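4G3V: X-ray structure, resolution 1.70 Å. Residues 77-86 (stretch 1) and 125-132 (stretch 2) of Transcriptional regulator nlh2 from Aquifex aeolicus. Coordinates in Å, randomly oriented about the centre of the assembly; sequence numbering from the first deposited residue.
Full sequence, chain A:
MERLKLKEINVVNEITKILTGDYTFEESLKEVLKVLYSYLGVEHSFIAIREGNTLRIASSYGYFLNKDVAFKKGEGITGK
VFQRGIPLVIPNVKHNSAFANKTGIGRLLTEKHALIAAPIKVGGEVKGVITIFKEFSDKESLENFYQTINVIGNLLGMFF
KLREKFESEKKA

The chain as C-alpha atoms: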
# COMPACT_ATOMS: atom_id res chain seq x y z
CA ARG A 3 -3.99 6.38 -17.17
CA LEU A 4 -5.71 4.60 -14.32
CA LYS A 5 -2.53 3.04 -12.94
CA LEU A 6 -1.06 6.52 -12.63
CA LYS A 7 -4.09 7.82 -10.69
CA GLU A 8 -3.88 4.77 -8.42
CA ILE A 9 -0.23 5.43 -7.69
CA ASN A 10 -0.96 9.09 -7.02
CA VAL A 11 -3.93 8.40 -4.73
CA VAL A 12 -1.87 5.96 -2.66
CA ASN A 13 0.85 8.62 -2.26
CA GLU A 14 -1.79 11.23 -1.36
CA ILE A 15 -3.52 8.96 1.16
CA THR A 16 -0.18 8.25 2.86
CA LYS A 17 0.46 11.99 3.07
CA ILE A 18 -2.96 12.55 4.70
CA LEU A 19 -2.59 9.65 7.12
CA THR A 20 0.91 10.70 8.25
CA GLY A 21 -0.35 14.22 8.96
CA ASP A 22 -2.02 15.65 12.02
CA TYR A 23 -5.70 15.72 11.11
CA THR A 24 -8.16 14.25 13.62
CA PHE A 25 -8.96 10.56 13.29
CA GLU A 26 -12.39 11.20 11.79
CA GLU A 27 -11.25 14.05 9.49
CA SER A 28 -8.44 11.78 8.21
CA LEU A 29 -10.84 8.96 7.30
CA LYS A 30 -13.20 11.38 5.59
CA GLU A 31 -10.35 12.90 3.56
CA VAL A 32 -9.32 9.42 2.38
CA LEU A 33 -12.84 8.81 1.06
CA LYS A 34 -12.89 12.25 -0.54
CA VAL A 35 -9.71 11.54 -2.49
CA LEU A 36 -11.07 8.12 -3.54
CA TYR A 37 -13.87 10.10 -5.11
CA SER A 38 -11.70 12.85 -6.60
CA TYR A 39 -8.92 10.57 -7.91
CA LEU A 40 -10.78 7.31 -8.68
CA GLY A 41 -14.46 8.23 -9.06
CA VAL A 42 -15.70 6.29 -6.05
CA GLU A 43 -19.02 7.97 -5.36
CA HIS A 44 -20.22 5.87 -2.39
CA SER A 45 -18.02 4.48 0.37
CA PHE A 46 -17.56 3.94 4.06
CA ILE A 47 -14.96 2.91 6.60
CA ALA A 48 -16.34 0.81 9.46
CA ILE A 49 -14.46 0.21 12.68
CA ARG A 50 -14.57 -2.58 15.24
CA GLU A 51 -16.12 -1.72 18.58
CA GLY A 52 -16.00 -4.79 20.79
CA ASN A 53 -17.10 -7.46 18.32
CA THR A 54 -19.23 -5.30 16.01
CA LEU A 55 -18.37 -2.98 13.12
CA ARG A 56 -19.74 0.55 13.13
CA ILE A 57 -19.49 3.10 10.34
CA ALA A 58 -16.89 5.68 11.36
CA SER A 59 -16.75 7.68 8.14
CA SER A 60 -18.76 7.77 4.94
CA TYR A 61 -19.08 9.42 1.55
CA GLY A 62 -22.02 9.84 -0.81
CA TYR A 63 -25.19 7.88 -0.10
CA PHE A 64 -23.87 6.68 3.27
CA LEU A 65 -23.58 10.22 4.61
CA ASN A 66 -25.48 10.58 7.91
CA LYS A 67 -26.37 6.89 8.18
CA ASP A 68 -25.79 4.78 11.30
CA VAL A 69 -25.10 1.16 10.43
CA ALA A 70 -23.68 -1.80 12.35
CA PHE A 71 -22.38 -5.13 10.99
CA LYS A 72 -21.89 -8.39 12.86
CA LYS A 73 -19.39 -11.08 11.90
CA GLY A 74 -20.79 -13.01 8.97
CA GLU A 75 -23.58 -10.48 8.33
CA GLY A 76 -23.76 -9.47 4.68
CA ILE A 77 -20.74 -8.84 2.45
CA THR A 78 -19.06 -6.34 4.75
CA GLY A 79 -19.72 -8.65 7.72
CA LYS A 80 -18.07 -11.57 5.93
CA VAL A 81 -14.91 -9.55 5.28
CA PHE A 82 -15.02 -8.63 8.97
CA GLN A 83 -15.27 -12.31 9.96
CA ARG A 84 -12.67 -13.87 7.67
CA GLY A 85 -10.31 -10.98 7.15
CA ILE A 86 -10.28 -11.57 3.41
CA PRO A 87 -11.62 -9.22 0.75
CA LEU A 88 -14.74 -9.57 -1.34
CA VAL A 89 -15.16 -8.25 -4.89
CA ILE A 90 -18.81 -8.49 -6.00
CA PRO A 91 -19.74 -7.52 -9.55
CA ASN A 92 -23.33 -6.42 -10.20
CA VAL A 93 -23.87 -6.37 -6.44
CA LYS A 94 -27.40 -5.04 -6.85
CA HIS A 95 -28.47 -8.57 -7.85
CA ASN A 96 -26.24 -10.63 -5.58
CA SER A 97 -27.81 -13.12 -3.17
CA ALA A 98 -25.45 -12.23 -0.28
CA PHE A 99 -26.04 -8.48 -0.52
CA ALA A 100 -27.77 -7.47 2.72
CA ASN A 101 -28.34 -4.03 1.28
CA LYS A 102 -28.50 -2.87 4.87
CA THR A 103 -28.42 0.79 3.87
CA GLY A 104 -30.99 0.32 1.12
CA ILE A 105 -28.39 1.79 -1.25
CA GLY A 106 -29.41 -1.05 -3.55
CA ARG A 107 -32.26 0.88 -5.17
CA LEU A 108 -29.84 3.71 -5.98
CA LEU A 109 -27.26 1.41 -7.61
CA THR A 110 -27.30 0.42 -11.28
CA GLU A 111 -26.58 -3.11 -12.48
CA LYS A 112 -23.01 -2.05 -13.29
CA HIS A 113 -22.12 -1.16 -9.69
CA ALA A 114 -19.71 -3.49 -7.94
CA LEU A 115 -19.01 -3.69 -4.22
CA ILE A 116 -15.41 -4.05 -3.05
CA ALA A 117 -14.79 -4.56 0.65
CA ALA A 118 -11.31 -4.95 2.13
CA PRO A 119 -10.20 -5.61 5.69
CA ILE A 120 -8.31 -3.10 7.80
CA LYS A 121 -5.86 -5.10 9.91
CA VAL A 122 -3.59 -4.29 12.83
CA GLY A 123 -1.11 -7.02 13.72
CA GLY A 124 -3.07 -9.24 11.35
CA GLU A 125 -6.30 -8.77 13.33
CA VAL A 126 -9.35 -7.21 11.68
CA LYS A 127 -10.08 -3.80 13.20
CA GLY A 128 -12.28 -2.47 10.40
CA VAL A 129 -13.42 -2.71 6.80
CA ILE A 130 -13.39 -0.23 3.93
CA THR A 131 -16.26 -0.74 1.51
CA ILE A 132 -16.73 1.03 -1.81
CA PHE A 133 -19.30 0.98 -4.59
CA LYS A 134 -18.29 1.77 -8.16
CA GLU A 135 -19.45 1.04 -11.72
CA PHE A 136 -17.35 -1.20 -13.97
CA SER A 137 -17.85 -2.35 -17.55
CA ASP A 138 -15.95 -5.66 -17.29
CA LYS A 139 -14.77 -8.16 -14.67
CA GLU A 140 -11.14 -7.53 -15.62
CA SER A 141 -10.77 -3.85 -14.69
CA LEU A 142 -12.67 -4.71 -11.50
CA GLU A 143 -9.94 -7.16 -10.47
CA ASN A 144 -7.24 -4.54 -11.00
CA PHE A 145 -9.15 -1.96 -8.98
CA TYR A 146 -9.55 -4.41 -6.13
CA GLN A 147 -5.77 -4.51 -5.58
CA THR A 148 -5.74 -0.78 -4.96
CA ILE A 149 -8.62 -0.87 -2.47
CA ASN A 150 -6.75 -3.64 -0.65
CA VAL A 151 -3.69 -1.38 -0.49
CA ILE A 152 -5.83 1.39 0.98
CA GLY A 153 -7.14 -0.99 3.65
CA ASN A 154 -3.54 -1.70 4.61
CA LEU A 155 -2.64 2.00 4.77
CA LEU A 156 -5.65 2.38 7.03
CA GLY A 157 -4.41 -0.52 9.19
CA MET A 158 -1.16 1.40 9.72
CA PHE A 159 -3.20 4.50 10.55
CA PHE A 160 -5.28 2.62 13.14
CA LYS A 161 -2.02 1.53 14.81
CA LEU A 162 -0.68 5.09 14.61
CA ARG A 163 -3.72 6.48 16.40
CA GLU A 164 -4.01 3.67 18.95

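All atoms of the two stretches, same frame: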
# COMPACT_ATOMS: atom_id res chain seq x y z
N ILE A 77 -22.06 -8.82 3.08
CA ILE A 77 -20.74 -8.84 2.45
C ILE A 77 -19.68 -8.20 3.33
O ILE A 77 -18.61 -8.77 3.56
CB ILE A 77 -20.79 -8.14 1.07
CG1 ILE A 77 -21.72 -8.93 0.14
CG2 ILE A 77 -19.40 -8.02 0.47
CD1 ILE A 77 -22.25 -8.12 -1.03
N THR A 78 -19.99 -7.02 3.86
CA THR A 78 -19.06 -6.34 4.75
C THR A 78 -18.81 -7.17 6.01
O THR A 78 -17.68 -7.27 6.48
CB THR A 78 -19.55 -4.91 5.07
OG1 THR A 78 -19.55 -4.13 3.86
CG2 THR A 78 -18.65 -4.26 6.08
N GLY A 79 -19.86 -7.81 6.54
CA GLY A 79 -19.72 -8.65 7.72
C GLY A 79 -18.87 -9.89 7.47
O GLY A 79 -18.20 -10.38 8.38
N LYS A 80 -18.90 -10.41 6.25
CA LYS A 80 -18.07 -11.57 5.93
C LYS A 80 -16.59 -11.19 5.86
O LYS A 80 -15.73 -11.94 6.31
CB LYS A 80 -18.53 -12.22 4.63
CG LYS A 80 -19.80 -13.05 4.79
CD LYS A 80 -20.36 -13.47 3.44
CE LYS A 80 -21.45 -14.50 3.60
NZ LYS A 80 -22.56 -14.01 4.45
N VAL A 81 -16.30 -10.01 5.32
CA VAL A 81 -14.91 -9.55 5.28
C VAL A 81 -14.42 -9.36 6.70
O VAL A 81 -13.28 -9.69 7.02
CB VAL A 81 -14.78 -8.24 4.47
CG1 VAL A 81 -13.35 -7.71 4.54
CG2 VAL A 81 -15.18 -8.49 3.00
N PHE A 82 -15.30 -8.82 7.55
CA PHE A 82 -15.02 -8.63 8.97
C PHE A 82 -14.65 -9.96 9.62
O PHE A 82 -13.65 -10.07 10.33
CB PHE A 82 -16.27 -8.03 9.62
CG PHE A 82 -16.18 -7.82 11.12
CD1 PHE A 82 -14.96 -7.73 11.77
CD2 PHE A 82 -17.34 -7.72 11.87
CE1 PHE A 82 -14.91 -7.53 13.16
CE2 PHE A 82 -17.30 -7.53 13.26
CZ PHE A 82 -16.09 -7.43 13.90
N GLN A 83 -15.45 -10.98 9.35
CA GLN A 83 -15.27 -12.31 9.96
C GLN A 83 -14.00 -13.02 9.53
O GLN A 83 -13.25 -13.53 10.37
CB GLN A 83 -16.46 -13.20 9.60
CG GLN A 83 -16.31 -14.62 10.11
CD GLN A 83 -17.33 -15.55 9.52
OE1 GLN A 83 -18.41 -15.12 9.12
NE2 GLN A 83 -16.99 -16.85 9.44
N ARG A 84 -13.76 -13.06 8.22
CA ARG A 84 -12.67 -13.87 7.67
C ARG A 84 -11.39 -13.11 7.44
O ARG A 84 -10.33 -13.72 7.29
CB ARG A 84 -13.09 -14.52 6.36
CG ARG A 84 -14.20 -15.50 6.53
CD ARG A 84 -14.32 -16.46 5.34
NE ARG A 84 -15.52 -17.27 5.54
CZ ARG A 84 -15.57 -18.34 6.31
NH1 ARG A 84 -14.47 -18.80 6.90
NH2 ARG A 84 -16.72 -18.97 6.45
N GLY A 85 -11.49 -11.78 7.36
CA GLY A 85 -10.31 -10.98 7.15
C GLY A 85 -9.76 -11.18 5.75
O GLY A 85 -8.56 -11.07 5.51
N ILE A 86 -10.65 -11.50 4.81
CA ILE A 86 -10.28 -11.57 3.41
C ILE A 86 -11.25 -10.74 2.58
O ILE A 86 -12.43 -10.62 2.92
CB ILE A 86 -10.23 -13.02 2.90
CG1 ILE A 86 -11.61 -13.67 2.96
CG2 ILE A 86 -9.25 -13.84 3.74
CD1 ILE A 86 -11.59 -15.20 2.57
N GLU A 125 -4.93 -8.66 12.83
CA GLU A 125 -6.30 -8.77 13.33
C GLU A 125 -7.20 -7.74 12.68
O GLU A 125 -6.82 -6.58 12.55
CB GLU A 125 -6.35 -8.56 14.85
CG GLU A 125 -5.66 -9.63 15.65
CD GLU A 125 -5.97 -9.53 17.14
OE1 GLU A 125 -6.38 -8.43 17.59
OE2 GLU A 125 -5.81 -10.55 17.84
N VAL A 126 -8.41 -8.15 12.30
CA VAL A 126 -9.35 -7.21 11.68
C VAL A 126 -9.87 -6.16 12.68
O VAL A 126 -10.48 -6.49 13.70
CB VAL A 126 -10.56 -7.92 11.05
CG1 VAL A 126 -11.51 -6.92 10.43
CG2 VAL A 126 -10.11 -8.95 10.01
N LYS A 127 -9.62 -4.90 12.37
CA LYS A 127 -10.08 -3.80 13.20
C LYS A 127 -11.09 -2.93 12.47
O LYS A 127 -11.65 -2.01 13.04
CB LYS A 127 -8.88 -2.94 13.60
CG LYS A 127 -7.82 -3.69 14.37
CD LYS A 127 -8.41 -4.26 15.64
CE LYS A 127 -7.35 -4.42 16.72
NZ LYS A 127 -7.97 -4.75 18.03
N GLY A 128 -11.29 -3.20 11.18
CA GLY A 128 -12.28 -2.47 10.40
C GLY A 128 -12.39 -3.00 8.98
O GLY A 128 -11.72 -3.97 8.59
N VAL A 129 -13.26 -2.37 8.21
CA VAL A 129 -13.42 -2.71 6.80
C VAL A 129 -13.64 -1.42 6.02
O VAL A 129 -14.32 -0.51 6.51
CB VAL A 129 -14.66 -3.62 6.58
CG1 VAL A 129 -14.94 -3.82 5.08
CG2 VAL A 129 -14.47 -4.96 7.32
N ILE A 130 -13.03 -1.31 4.84
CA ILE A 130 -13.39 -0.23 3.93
C ILE A 130 -14.18 -0.84 2.80
O ILE A 130 -13.76 -1.84 2.21
CB ILE A 130 -12.17 0.55 3.41
CG1 ILE A 130 -12.59 1.55 2.34
CG2 ILE A 130 -11.09 -0.39 2.88
CD1 ILE A 130 -11.47 2.50 1.90
N THR A 131 -15.34 -0.25 2.52
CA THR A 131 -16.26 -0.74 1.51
C THR A 131 -16.56 0.37 0.51
O THR A 131 -16.89 1.51 0.90
CB THR A 131 -17.56 -1.20 2.15
OG1 THR A 131 -17.29 -2.31 3.02
CG2 THR A 131 -18.60 -1.59 1.10
N ILE A 132 -16.46 0.05 -0.77
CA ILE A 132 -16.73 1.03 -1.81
C ILE A 132 -17.68 0.47 -2.85
O ILE A 132 -17.74 -0.74 -3.06
CB ILE A 132 -15.43 1.53 -2.51
CG1 ILE A 132 -14.81 0.45 -3.39
CG2 ILE A 132 -14.40 1.97 -1.48
CD1 ILE A 132 -15.17 0.57 -4.84

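The helix that runs through residues 77-84 runs roughly antiparallel to the strand through 125-132, at 147° between their N-to-C directions, with the axes 8.3 Å apart at closest approach. The strand meets it with Val126, Val129 and Thr131, whose CA-to-CB bonds point toward the helix; the helix answers with Thr78, Val81 and Phe82, one side of a helix held by bonds such as Phe82 N to Thr78 O, 3.0 Å.

Val129 sits at the centre of this patch. With chi1 t, its two methyls face Thr78, Val81 and Phe82 together, the nearest side-chain pairs being Val129 CG1 to Thr78 CG2 at 3.9 Å, Val129 CG2 to Val81 CG1 at 4.1 Å and Val129 CG2 to Phe82 CB at 4.2 Å. Thr78, chi1 m, thus gives its methyl to the valine and its hydroxyl to Thr131, also m: Thr78 OG1 to Thr131 OG1 is 3.0 Å, the sole hydrogen bond across the contact, pairing two buried polar groups.

Phe82 leaves the helix sideways, and its t rotamer carries the ring alongside the strand, where Val126 CG1 meets the ring edge, 3.8 Å from Phe82 CD1. The other methyl of Val126, also t, faces Gly85: Val126 CG2 is 3.5 Å from Gly85 CA. There the chain leaves helical geometry with positive phi, which favours glycine, and an ideal CB on Gly85 would fall a tight 3.1 Å from Val126 CG2.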